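Local coordinates for eukaryotic translation initiation factor 5A-2 (Arabidopsis thaliana, PDB 3HKS), which promotes translation elongation and termination, rescuing ribosomes that stall at polyproline and other difficult sequences by binding between their exit and peptidyl sites, at residues 69-72 and 73-76; 125-128 and 129-132. All coordinates share one frame; numbering follows the deposited sequence.

How the contacts relate
From the N terminus the chain first builds the SH3-like domain, where contact 1 (69-72 with 73-76) turns strand 64-71 back into strand 77-83, its antiparallel neighbour. It then runs on into the OB-fold domain, where contact 2 (125-128 with 129-132) turns the loop after strand 118-119 into helix 128-139. The two tight local closures follow in series, neither enclosing nor crossing the other. The centres of contact 1 and contact 2 lie about 19 Å apart, and the nearest atoms of contact 1 and contact 2 about 8 Å, without touching. In each an aspartate accepts from two successive backbone N-H groups, but contact 1 shapes a hairpin whose apex reaches strand 142-151, while contact 2 starts a helix beside strand 154-163.

Contact 1. Residues 69-72 and 73-76; sequences AIDI and FTAK
Asp71 swings its carboxylate in among the backbone N-H groups of Phe73 and Thr74 because CG stands opposite the backbone N (chi1 -173°), lying beside the carbonyl carbon. Phe73 N meets Asp71 OD1 nearly along the C-O axis at 2.9 Å. Thr74 N comes to Asp71 OD1 from above the carboxylate plane at 3.1 Å. The short aspartate side chain suits this place, since its acceptor reaches the chain just ahead. The other oxygen, Asp71 OD2, forms a salt bridge with Arg45 on strand 45-55 and also accepts from a water at 2.6 Å, which is hydrogen-bonded in turn to Thr74 OG1. Both oxygens of this buried carboxylate thus have partners, and the nearby arginine would probably favour its charged form.

Ile72 has CG1 wedged between its backbone N and carbonyl carbon (chi1 75°), a setting that lays the branch over one face of the Phe73 ring. Ile72 CG1 sits 4.0 Å from the Phe73 ring centroid, a CH-pi contact displaced toward the rim. The two side chains run side by side and fill the junction with the second domain, both touching Met149, whose apolar bulk matches theirs, and Ser151 of strand 142-151; Phe73 also reaches Glu154 and Gln156 of strand 154-163.

Backbone bonds close the loop. Asp71 N donates to Lys76 O at 2.8 Å, and Ala75 N reaches Asp71 O at 2.8 Å along a more bent path. Ala75 takes a left-handed backbone (phi 66°), less favourable for a residue with a CB, and Ile70 CG2 packs 3.5 Å from Ala75 O. Side-chain and main-chain oxygens of Asp71 form an Asx motif, built into a beta-hairpin loop of the SH3-like domain with four residues, 72-75, between bonded Asp71 and Lys76.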
loop_
_atom_site.group_PDB
_atom_site.type_symbol
_atom_site.label_atom_id
_atom_site.label_comp_id
_atom_site.label_asym_id
_atom_site.label_seq_id
_atom_site.Cartn_x
_atom_site.Cartn_y
_atom_site.Cartn_z
ATOM N N ALA A 69 -4.332 -13.929 2.723
ATOM C CA ALA A 69 -3.844 -12.556 2.639
ATOM C C ALA A 69 -4.844 -11.632 1.949
ATOM O O ALA A 69 -5.669 -12.088 1.161
ATOM C CB ALA A 69 -2.464 -12.517 1.932
ATOM N N ILE A 70 -4.774 -10.333 2.240
ATOM C CA ILE A 70 -5.745 -9.370 1.686
ATOM C C ILE A 70 -5.066 -8.356 0.762
ATOM O O ILE A 70 -4.151 -7.638 1.182
ATOM C CB ILE A 70 -6.536 -8.631 2.821
ATOM C CG1 ILE A 70 -7.200 -9.631 3.791
ATOM C CG2 ILE A 70 -7.554 -7.618 2.238
ATOM C CD1 ILE A 70 -8.299 -10.484 3.202
ATOM N N ASP A 71 -5.503 -8.312 -0.496
ATOM C CA ASP A 71 -4.982 -7.347 -1.470
ATOM C C ASP A 71 -5.057 -5.935 -0.872
ATOM O O ASP A 71 -6.143 -5.493 -0.476
ATOM C CB ASP A 71 -5.791 -7.433 -2.759
ATOM C CG ASP A 71 -5.218 -6.591 -3.873
ATOM O OD1 ASP A 71 -4.881 -5.404 -3.645
ATOM O OD2 ASP A 71 -5.123 -7.115 -5.001
ATOM N N ILE A 72 -3.914 -5.244 -0.786
ATOM C CA ILE A 72 -3.846 -3.956 -0.062
ATOM C C ILE A 72 -4.546 -2.773 -0.756
ATOM O O ILE A 72 -4.795 -1.747 -0.128
ATOM C CB ILE A 72 -2.394 -3.570 0.381
ATOM C CG1 ILE A 72 -1.547 -3.085 -0.799
ATOM C CG2 ILE A 72 -1.728 -4.728 1.165
ATOM C CD1 ILE A 72 -0.169 -2.510 -0.389
ATOM N N PHE A 73 -4.867 -2.934 -2.039
ATOM C CA PHE A 73 -5.583 -1.912 -2.800
ATOM C C PHE A 73 -7.045 -2.288 -3.065
ATOM O O PHE A 73 -7.915 -1.420 -3.030
ATOM C CB PHE A 73 -4.875 -1.613 -4.127
ATOM C CG PHE A 73 -3.490 -1.051 -3.963
ATOM C CD1 PHE A 73 -3.300 0.226 -3.441
ATOM C CD2 PHE A 73 -2.375 -1.800 -4.323
ATOM C CE1 PHE A 73 -2.028 0.744 -3.283
ATOM C CE2 PHE A 73 -1.096 -1.285 -4.173
ATOM C CZ PHE A 73 -0.921 -0.014 -3.654
ATOM N N THR A 74 -7.314 -3.569 -3.324
ATOM C CA THR A 74 -8.656 -4.010 -3.721
ATOM C C THR A 74 -9.429 -4.670 -2.581
ATOM O O THR A 74 -10.652 -4.855 -2.677
ATOM C CB THR A 74 -8.639 -4.952 -4.947
ATOM O OG1 THR A 74 -8.179 -6.250 -4.556
ATOM C CG2 THR A 74 -7.751 -4.402 -6.066
ATOM N N ALA A 75 -8.716 -5.013 -1.504
ATOM C CA ALA A 75 -9.312 -5.682 -0.340
ATOM C C ALA A 75 -9.819 -7.107 -0.623
ATOM O O ALA A 75 -10.474 -7.722 0.226
ATOM C CB ALA A 75 -10.428 -4.815 0.286
ATOM N N LYS A 76 -9.514 -7.630 -1.808
ATOM C CA LYS A 76 -9.848 -9.018 -2.123
ATOM C C LYS A 76 -8.947 -10.001 -1.362
ATOM O O LYS A 76 -7.746 -9.762 -1.193
ATOM C CB LYS A 76 -9.782 -9.265 -3.631
ATOM C CG LYS A 76 -10.939 -8.603 -4.389
ATOM C CD LYS A 76 -10.716 -8.661 -5.910
ATOM C CE LYS A 76 -11.880 -8.027 -6.677
ATOM N NZ LYS A 76 -11.690 -8.192 -8.154
HETATM O O HOH W 1 -7.103 -8.363 -6.148
#

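Contact 2. Residues 125-128 and 129-132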
loop_
_atom_site.group_PDB
_atom_site.type_symbol
_atom_site.label_atom_id
_atom_site.label_comp_id
_atom_site.label_asym_id
_atom_site.label_seq_id
_atom_site.Cartn_x
_atom_site.Cartn_y
_atom_site.Cartn_z
ATOM N N PRO A 125 -8.432 10.662 -5.067
ATOM C CA PRO A 125 -8.857 9.288 -4.756
ATOM C C PRO A 125 -10.345 9.071 -5.061
ATOM O O PRO A 125 -11.115 10.032 -5.105
ATOM C CB PRO A 125 -8.570 9.145 -3.257
ATOM C CG PRO A 125 -8.441 10.554 -2.729
ATOM C CD PRO A 125 -8.090 11.453 -3.864
ATOM N N THR A 126 -10.734 7.817 -5.284
ATOM C CA THR A 126 -12.142 7.463 -5.535
ATOM C C THR A 126 -13.033 7.698 -4.298
ATOM O O THR A 126 -14.218 7.992 -4.433
ATOM C CB THR A 126 -12.280 6.009 -6.058
ATOM O OG1 THR A 126 -11.814 5.091 -5.060
ATOM C CG2 THR A 126 -11.472 5.811 -7.349
ATOM N N ASP A 127 -12.447 7.600 -3.111
ATOM C CA ASP A 127 -13.101 7.949 -1.845
ATOM C C ASP A 127 -13.558 9.420 -1.831
ATOM O O ASP A 127 -12.736 10.336 -1.889
ATOM C CB ASP A 127 -12.124 7.686 -0.694
ATOM C CG ASP A 127 -12.761 7.818 0.685
ATOM O OD1 ASP A 127 -13.320 8.877 1.043
ATOM O OD2 ASP A 127 -12.654 6.846 1.457
ATOM N N ASP A 128 -14.870 9.627 -1.723
ATOM C CA ASP A 128 -15.467 10.953 -1.778
ATOM C C ASP A 128 -15.125 11.820 -0.574
ATOM O O ASP A 128 -15.049 13.040 -0.696
ATOM C CB ASP A 128 -16.986 10.846 -1.945
ATOM C CG ASP A 128 -17.391 10.417 -3.348
ATOM O OD1 ASP A 128 -16.598 10.610 -4.300
ATOM O OD2 ASP A 128 -18.506 9.885 -3.503
ATOM N N GLY A 129 -14.928 11.191 0.585
ATOM C CA GLY A 129 -14.572 11.919 1.795
ATOM C C GLY A 129 -13.170 12.515 1.720
ATOM O O GLY A 129 -12.952 13.682 2.079
ATOM N N LEU A 130 -12.228 11.696 1.251
ATOM C CA LEU A 130 -10.840 12.091 1.057
ATOM C C LEU A 130 -10.722 13.190 0.008
ATOM O O LEU A 130 -9.995 14.143 0.202
ATOM C CB LEU A 130 -9.995 10.877 0.662
ATOM C CG LEU A 130 -9.065 10.181 1.680
ATOM C CD1 LEU A 130 -9.463 10.355 3.148
ATOM C CD2 LEU A 130 -8.874 8.695 1.318
ATOM N N THR A 131 -11.464 13.053 -1.085
ATOM C CA THR A 131 -11.466 14.033 -2.167
ATOM C C THR A 131 -12.057 15.379 -1.743
ATOM O O THR A 131 -11.490 16.425 -2.060
ATOM C CB THR A 131 -12.143 13.458 -3.442
ATOM O OG1 THR A 131 -11.224 12.570 -4.079
ATOM C CG2 THR A 131 -12.538 14.555 -4.449
ATOM N N ALA A 132 -13.179 15.353 -1.026
ATOM C CA ALA A 132 -13.774 16.576 -0.508
ATOM C C ALA A 132 -12.833 17.273 0.473
ATOM O O ALA A 132 -12.730 18.500 0.463
ATOM C CB ALA A 132 -15.113 16.288 0.146
#
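Asp127 OD1 is gripped by two successive backbone N-H groups, those of Gly129 and Leu130. The bond from Leu130 N to Asp127 OD1, 3.0 Å long and nearly straight at 164°, approaches from above the carboxylate plane. Gly129 N lies at 2.9 Å from Asp127 OD1, but its N-H points well off line and the bond is weak. CG of Asp127 stands trans to the backbone N (chi1 -171°), which carries the carboxylate forward to the amides of the first turn. This makes Asp127 the N-cap: it satisfies amides that have no carbonyl earlier in the helix to bond to, and its negative charge should be favoured by the positive end of the helix dipole. Gly129, lacking a side chain, keeps bulk away from OD1.

Regular helix bonding begins at once, as Thr131 N donates to Asp127 O at 3.1 Å, followed by Ala132 N to Asp128 O at 3.0 Å. Thr131 does a second job. Its hydroxyl donates to Pro125 O, with Thr131 OG1 at 2.7 Å, and so ties the incoming loop to the helix; threonine suits the place because its hydroxyl, carried directly on CB, reaches the carbonyl without a long side chain. The rigid proline ring, whose nitrogen has no hydrogen to donate, offers a carbon surface instead: Pro125 CG rests 3.7 Å from Leu130 CB, with the two side chains nearly perpendicular. Asp127 CB lies 4.0 Å from Leu130 CD2.

The capping Asp127 and Gly129 lie at the surface of the OB-fold domain, whereas Pro125 touches Ile157 and Leu130 touches Val160, seating the start of helix 128-139 against strand 154-163.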